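Local coordinates for type 2A phosphatase-associated protein 42 (Saccharomyces cerevisiae, PDB 2V0P) that binds the catalytic subunits of type 2A and related phosphatases, inhibits the phosphatase SIT4 and acts in TOR signalling in response to the nitrogen source, at residues K122-L127 against H210-T215; S144-Q149 against D214-I219. All blocks are in the same frame, centred on the assembly; numbering follows the deposited sequence.

Contact 1: residues K122-L127 against H210-T215; sequences KLLDPL and HFSLDT
Two apolar touches join Leu124 and Leu127 to the helix that carries Ser212 and Leu213. Leu124 CD1 lies against Ser212 CB at 3.9 Å. Its CG is anti to the backbone N (chi1 -159°), which helps carry the end of the side chain toward the helix. Leu127 meets Leu213 through one methyl each, CD2 to CD2 at 4.2 Å, and the two side chains cross at about a right angle. The Asp125 carboxylate also comes up to this second leucine, with Asp125 OD2 4.3 Å from Leu213 CD1.

The polar link across the contact runs through a water. Asp125 N donates to it at 3.0 Å, and the water donates to Ser212 OG at 2.9 Å. Ser212 OG lies between the backbone N and the carbonyl carbon, a rotation that lets it meet both this water and His209 O, to which it is also hydrogen-bonded. No direct hydrogen bond joins the two segments.

The two oxygens of Asp125 have separate tasks. OD1 caps the helix that begins at Pro126. It accepts from Leu127 N at 3.0 Å, on its anti side and 20° out of the carboxylate plane. OD2 is taken by other partners: a salt bridge with Arg172 of helix 156-186 and a hydrogen bond with His209 of helix 199-231. These two partners probably stabilise the negative charge of this buried carboxylate.

Lys122, with positive phi, ends the preceding helix as the C-prime residue of a Schellman motif. The turn joining helix 93-120 to helix 126-133, with this Schellman end before it and an Asp N-cap after it, packs on the side of helix 199-231 within the all-helical, tetratricopeptide repeat-like N-terminal domain.

Contact 2: residues S144-Q149 against D214-I219; sequences SELYAQ and DTINNI
Ile216 takes the touches of both Leu146 and Tyr147. Its CG2 methyl lies 3.6 Å from Tyr147 OH and 4.3 Å from Tyr147 CZ, obliquely to the ring. This is the closer part of the contact. With CG1 beside the backbone N (chi1 -66°), CG2 is turned to Tyr147 and CG1 carries CD1 to Leu146. Val128 and Lys131 of helix 126-133 also touch Ile216.

A short water bridge lies beside the Tyr147 touch. Tyr147 OH donates to a water at 2.7 Å, and that water donates to Asn217 OD1, also at 2.7 Å. The CB of Asn217 points away from residues 144-149, but its amide end turns back far enough for this bridge. No direct hydrogen bond crosses the contact. Leu169 of helix 156-186 touches both Tyr147 and Asn217.

The apolar side at Leu146 is looser. There the CD1 methyls of Leu146 and Ile216 meet at 4.3 Å, and Ile219 lies beyond them.

Leu146 lies in a short, weakly bonded helix and Tyr147 in the loop that follows. The contact is apolar packing with one water bridge, set against the long helix 199-231 in a tetratricopeptide repeat-like helical domain.

In the fold
Contact 1 and contact 2 lie along the same long helix, 199-231, with centres 12 Å apart. Their helix segments overlap at Asp214 and Thr215, but neither residue touches the opposing segment in either contact. The opposing segments run into helix 126-133 and out of helix 143-146, which follow each other in the chain. Val128 joins the two sites, because it touches Ser212 and Leu213 in contact 1 and Ile216 in contact 2. Leu169 of helix 156-186 likewise touches Leu127 and Tyr147. A bound zinc ion lies about 12 Å from the Leu146 side chain. Both contacts are buried packing within the N-terminal domain.

Contact 1: residues K122-L127 against H210-T215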
loop_
_atom_site.group_PDB
_atom_site.type_symbol
_atom_site.label_atom_id
_atom_site.label_comp_id
_atom_site.label_asym_id
_atom_site.label_seq_id
_atom_site.Cartn_x
_atom_site.Cartn_y
_atom_site.Cartn_z
ATOM N N LYS A 122 32.160 -4.960 -7.929
ATOM C CA LYS A 122 31.884 -4.471 -9.273
ATOM C C LYS A 122 31.075 -5.506 -10.042
ATOM O O LYS A 122 31.422 -5.848 -11.160
ATOM C CB LYS A 122 33.196 -4.105 -9.978
ATOM C CG LYS A 122 33.975 -2.992 -9.295
ATOM C CD LYS A 122 34.986 -2.331 -10.228
ATOM C CE LYS A 122 34.282 -1.484 -11.324
ATOM N NZ LYS A 122 35.205 -0.939 -12.362
ATOM N N LEU A 123 30.004 -6.012 -9.418
ATOM C CA LEU A 123 29.136 -7.001 -10.012
ATOM C C LEU A 123 27.715 -6.495 -10.243
ATOM O O LEU A 123 26.934 -7.134 -10.906
ATOM C CB LEU A 123 29.099 -8.301 -9.194
ATOM C CG LEU A 123 30.318 -9.222 -9.299
ATOM C CD1 LEU A 123 30.286 -10.321 -8.250
ATOM C CD2 LEU A 123 30.402 -9.800 -10.709
ATOM N N LEU A 124 27.414 -5.319 -9.752
ATOM C CA LEU A 124 26.035 -4.897 -9.672
ATOM C C LEU A 124 25.490 -4.364 -11.029
ATOM O O LEU A 124 25.960 -3.389 -11.546
ATOM C CB LEU A 124 25.862 -3.909 -8.501
ATOM C CG LEU A 124 24.420 -3.734 -7.955
ATOM C CD1 LEU A 124 23.789 -5.057 -7.557
ATOM C CD2 LEU A 124 24.380 -2.750 -6.801
ATOM N N ASP A 125 24.540 -5.075 -11.595
ATOM C CA ASP A 125 23.698 -4.574 -12.680
ATOM C C ASP A 125 23.422 -3.069 -12.507
ATOM O O ASP A 125 23.028 -2.635 -11.431
ATOM C CB ASP A 125 22.374 -5.340 -12.646
ATOM C CG ASP A 125 21.573 -5.196 -13.925
ATOM O OD1 ASP A 125 21.372 -4.055 -14.374
ATOM O OD2 ASP A 125 21.123 -6.227 -14.467
ATOM N N PRO A 126 23.623 -2.269 -13.558
ATOM C CA PRO A 126 23.461 -0.847 -13.315
ATOM C C PRO A 126 21.995 -0.466 -12.987
ATOM O O PRO A 126 21.769 0.520 -12.316
ATOM C CB PRO A 126 23.967 -0.218 -14.595
ATOM C CG PRO A 126 23.746 -1.247 -15.630
ATOM C CD PRO A 126 23.937 -2.554 -14.968
ATOM N N LEU A 127 21.032 -1.264 -13.434
ATOM C CA LEU A 127 19.644 -1.084 -13.105
ATOM C C LEU A 127 19.455 -1.183 -11.585
ATOM O O LEU A 127 18.670 -0.434 -10.970
ATOM C CB LEU A 127 18.804 -2.142 -13.803
ATOM C CG LEU A 127 17.257 -2.028 -13.712
ATOM C CD1 LEU A 127 16.570 -2.692 -14.886
ATOM C CD2 LEU A 127 16.719 -2.611 -12.416
ATOM N N HIS A 210 20.580 -12.812 -10.543
ATOM C CA HIS A 210 19.161 -13.013 -10.453
ATOM C C HIS A 210 18.794 -12.544 -9.055
ATOM O O HIS A 210 17.863 -11.801 -8.910
ATOM C CB HIS A 210 18.814 -14.469 -10.700
ATOM C CG HIS A 210 17.477 -14.871 -10.208
ATOM N ND1 HIS A 210 17.305 -15.771 -9.177
ATOM C CD2 HIS A 210 16.238 -14.461 -10.557
ATOM C CE1 HIS A 210 16.015 -15.903 -8.920
ATOM N NE2 HIS A 210 15.348 -15.119 -9.746
ATOM N N PHE A 211 19.616 -12.931 -8.063
ATOM C CA PHE A 211 19.426 -12.462 -6.690
ATOM C C PHE A 211 19.352 -10.935 -6.513
ATOM O O PHE A 211 18.484 -10.435 -5.779
ATOM C CB PHE A 211 20.444 -13.103 -5.761
ATOM C CG PHE A 211 20.348 -14.577 -5.689
ATOM C CD1 PHE A 211 19.251 -15.250 -6.113
ATOM C CD2 PHE A 211 21.407 -15.309 -5.083
ATOM C CE1 PHE A 211 19.165 -16.666 -5.990
ATOM C CE2 PHE A 211 21.341 -16.670 -4.954
ATOM C CZ PHE A 211 20.236 -17.369 -5.408
ATOM N N SER A 212 20.228 -10.199 -7.177
ATOM C CA SER A 212 20.246 -8.776 -7.076
ATOM C C SER A 212 18.945 -8.165 -7.650
ATOM O O SER A 212 18.427 -7.222 -7.076
ATOM C CB SER A 212 21.487 -8.186 -7.764
ATOM O OG SER A 212 21.292 -8.168 -9.144
ATOM N N LEU A 213 18.418 -8.730 -8.723
ATOM C CA LEU A 213 17.170 -8.261 -9.270
ATOM C C LEU A 213 16.003 -8.637 -8.293
ATOM O O LEU A 213 15.259 -7.776 -7.963
ATOM C CB LEU A 213 16.971 -8.764 -10.675
ATOM C CG LEU A 213 17.998 -8.080 -11.622
ATOM C CD1 LEU A 213 18.232 -8.967 -12.771
ATOM C CD2 LEU A 213 17.473 -6.715 -12.128
ATOM N N ASP A 214 15.914 -9.889 -7.849
ATOM C CA ASP A 214 14.928 -10.342 -6.903
ATOM C C ASP A 214 14.899 -9.432 -5.704
ATOM O O ASP A 214 13.845 -9.078 -5.266
ATOM C CB ASP A 214 15.248 -11.780 -6.407
ATOM C CG ASP A 214 14.089 -12.393 -5.578
ATOM O OD1 ASP A 214 12.931 -12.362 -6.074
ATOM O OD2 ASP A 214 14.333 -12.904 -4.460
ATOM N N THR A 215 16.063 -9.042 -5.205
ATOM C CA THR A 215 16.256 -8.159 -4.036
ATOM C C THR A 215 15.468 -6.862 -4.148
ATOM O O THR A 215 14.844 -6.433 -3.193
ATOM C CB THR A 215 17.786 -7.897 -3.785
ATOM O OG1 THR A 215 18.352 -9.121 -3.394
ATOM C CG2 THR A 215 18.081 -6.892 -2.681
HETATM O O HOH W 1 23.885 -7.715 -10.436
#

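Contact 2: residues S144-Q149 against D214-I219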
loop_
_atom_site.group_PDB
_atom_site.type_symbol
_atom_site.label_atom_id
_atom_site.label_comp_id
_atom_site.label_asym_id
_atom_site.label_seq_id
_atom_site.Cartn_x
_atom_site.Cartn_y
_atom_site.Cartn_z
ATOM N N SER A 144 10.142 5.831 -1.574
ATOM C CA SER A 144 10.113 6.963 -2.485
ATOM C C SER A 144 11.418 7.187 -3.273
ATOM O O SER A 144 11.428 8.005 -4.181
ATOM C CB SER A 144 9.680 8.242 -1.748
ATOM O OG SER A 144 10.148 8.263 -0.406
ATOM N N GLU A 145 12.498 6.479 -2.911
ATOM C CA GLU A 145 13.825 6.591 -3.557
ATOM C C GLU A 145 14.119 5.459 -4.536
ATOM O O GLU A 145 15.066 5.496 -5.338
ATOM C CB GLU A 145 14.929 6.622 -2.487
ATOM C CG GLU A 145 14.843 7.814 -1.531
ATOM C CD GLU A 145 15.836 7.728 -0.399
ATOM O OE1 GLU A 145 15.984 6.645 0.193
ATOM O OE2 GLU A 145 16.482 8.740 -0.106
ATOM N N LEU A 146 13.317 4.430 -4.447
ATOM C CA LEU A 146 13.483 3.258 -5.218
ATOM C C LEU A 146 12.867 3.379 -6.617
ATOM O O LEU A 146 13.420 2.869 -7.599
ATOM C CB LEU A 146 12.850 2.139 -4.427
ATOM C CG LEU A 146 13.140 0.694 -4.652
ATOM C CD1 LEU A 146 14.605 0.289 -4.321
ATOM C CD2 LEU A 146 12.140 -0.016 -3.780
ATOM N N TYR A 147 11.725 4.058 -6.686
ATOM C CA TYR A 147 11.029 4.360 -7.933
ATOM C C TYR A 147 10.454 5.754 -7.797
ATOM O O TYR A 147 10.189 6.213 -6.676
ATOM C CB TYR A 147 9.883 3.389 -8.184
ATOM C CG TYR A 147 10.251 1.930 -8.384
ATOM C CD1 TYR A 147 9.982 0.999 -7.410
ATOM C CD2 TYR A 147 10.821 1.500 -9.573
ATOM C CE1 TYR A 147 10.282 -0.327 -7.577
ATOM C CE2 TYR A 147 11.149 0.174 -9.764
ATOM C CZ TYR A 147 10.885 -0.728 -8.771
ATOM O OH TYR A 147 11.173 -2.014 -9.016
ATOM N N ALA A 148 10.266 6.437 -8.923
ATOM C CA ALA A 148 9.458 7.657 -8.938
ATOM C C ALA A 148 8.043 7.279 -8.488
ATOM O O ALA A 148 7.572 6.192 -8.814
ATOM C CB ALA A 148 9.446 8.251 -10.329
ATOM N N GLN A 149 7.378 8.143 -7.713
ATOM C CA GLN A 149 6.039 7.832 -7.200
ATOM C C GLN A 149 5.054 8.935 -7.613
ATOM O O GLN A 149 5.440 10.093 -7.654
ATOM C CB GLN A 149 6.041 7.698 -5.672
ATOM C CG GLN A 149 7.071 6.749 -5.090
ATOM C CD GLN A 149 6.732 5.264 -5.239
ATOM O OE1 GLN A 149 5.699 4.874 -5.799
ATOM N NE2 GLN A 149 7.619 4.435 -4.742
ATOM N N ASP A 214 15.914 -9.889 -7.849
ATOM C CA ASP A 214 14.928 -10.342 -6.903
ATOM C C ASP A 214 14.899 -9.432 -5.704
ATOM O O ASP A 214 13.845 -9.078 -5.266
ATOM C CB ASP A 214 15.248 -11.780 -6.407
ATOM C CG ASP A 214 14.089 -12.393 -5.578
ATOM O OD1 ASP A 214 12.931 -12.362 -6.074
ATOM O OD2 ASP A 214 14.333 -12.904 -4.460
ATOM N N THR A 215 16.063 -9.042 -5.205
ATOM C CA THR A 215 16.256 -8.159 -4.036
ATOM C C THR A 215 15.468 -6.862 -4.148
ATOM O O THR A 215 14.844 -6.433 -3.193
ATOM C CB THR A 215 17.786 -7.897 -3.785
ATOM O OG1 THR A 215 18.352 -9.121 -3.394
ATOM C CG2 THR A 215 18.081 -6.892 -2.681
ATOM N N ILE A 216 15.481 -6.237 -5.317
ATOM C CA ILE A 216 14.748 -5.006 -5.447
ATOM C C ILE A 216 13.253 -5.253 -5.106
ATOM O O ILE A 216 12.708 -4.486 -4.393
ATOM C CB ILE A 216 14.938 -4.329 -6.828
ATOM C CG1 ILE A 216 16.390 -3.853 -7.026
ATOM C CG2 ILE A 216 13.922 -3.185 -7.017
ATOM C CD1 ILE A 216 16.958 -2.957 -6.000
ATOM N N ASN A 217 12.671 -6.332 -5.581
ATOM C CA ASN A 217 11.305 -6.709 -5.265
ATOM C C ASN A 217 11.062 -6.950 -3.798
ATOM O O ASN A 217 10.023 -6.630 -3.275
ATOM C CB ASN A 217 10.860 -7.928 -6.027
ATOM C CG ASN A 217 10.603 -7.618 -7.508
ATOM O OD1 ASN A 217 10.196 -6.522 -7.866
ATOM N ND2 ASN A 217 10.835 -8.583 -8.340
ATOM N N ASN A 218 12.037 -7.558 -3.147
ATOM C CA ASN A 218 11.891 -7.820 -1.764
ATOM C C ASN A 218 12.054 -6.564 -0.953
ATOM O O ASN A 218 11.362 -6.404 0.073
ATOM C CB ASN A 218 12.884 -8.924 -1.329
ATOM C CG ASN A 218 12.748 -10.162 -2.123
ATOM O OD1 ASN A 218 11.713 -10.510 -2.537
ATOM N ND2 ASN A 218 13.875 -10.811 -2.411
ATOM N N ILE A 219 12.981 -5.688 -1.355
ATOM C CA ILE A 219 13.183 -4.484 -0.627
ATOM C C ILE A 219 11.824 -3.659 -0.762
ATOM O O ILE A 219 11.405 -3.122 0.170
ATOM C CB ILE A 219 14.343 -3.655 -1.090
ATOM C CG1 ILE A 219 15.688 -4.299 -0.583
ATOM C CG2 ILE A 219 14.287 -2.240 -0.503
ATOM C CD1 ILE A 219 16.894 -3.735 -1.188
HETATM O O HOH W 2 10.037 -3.844 -7.397
#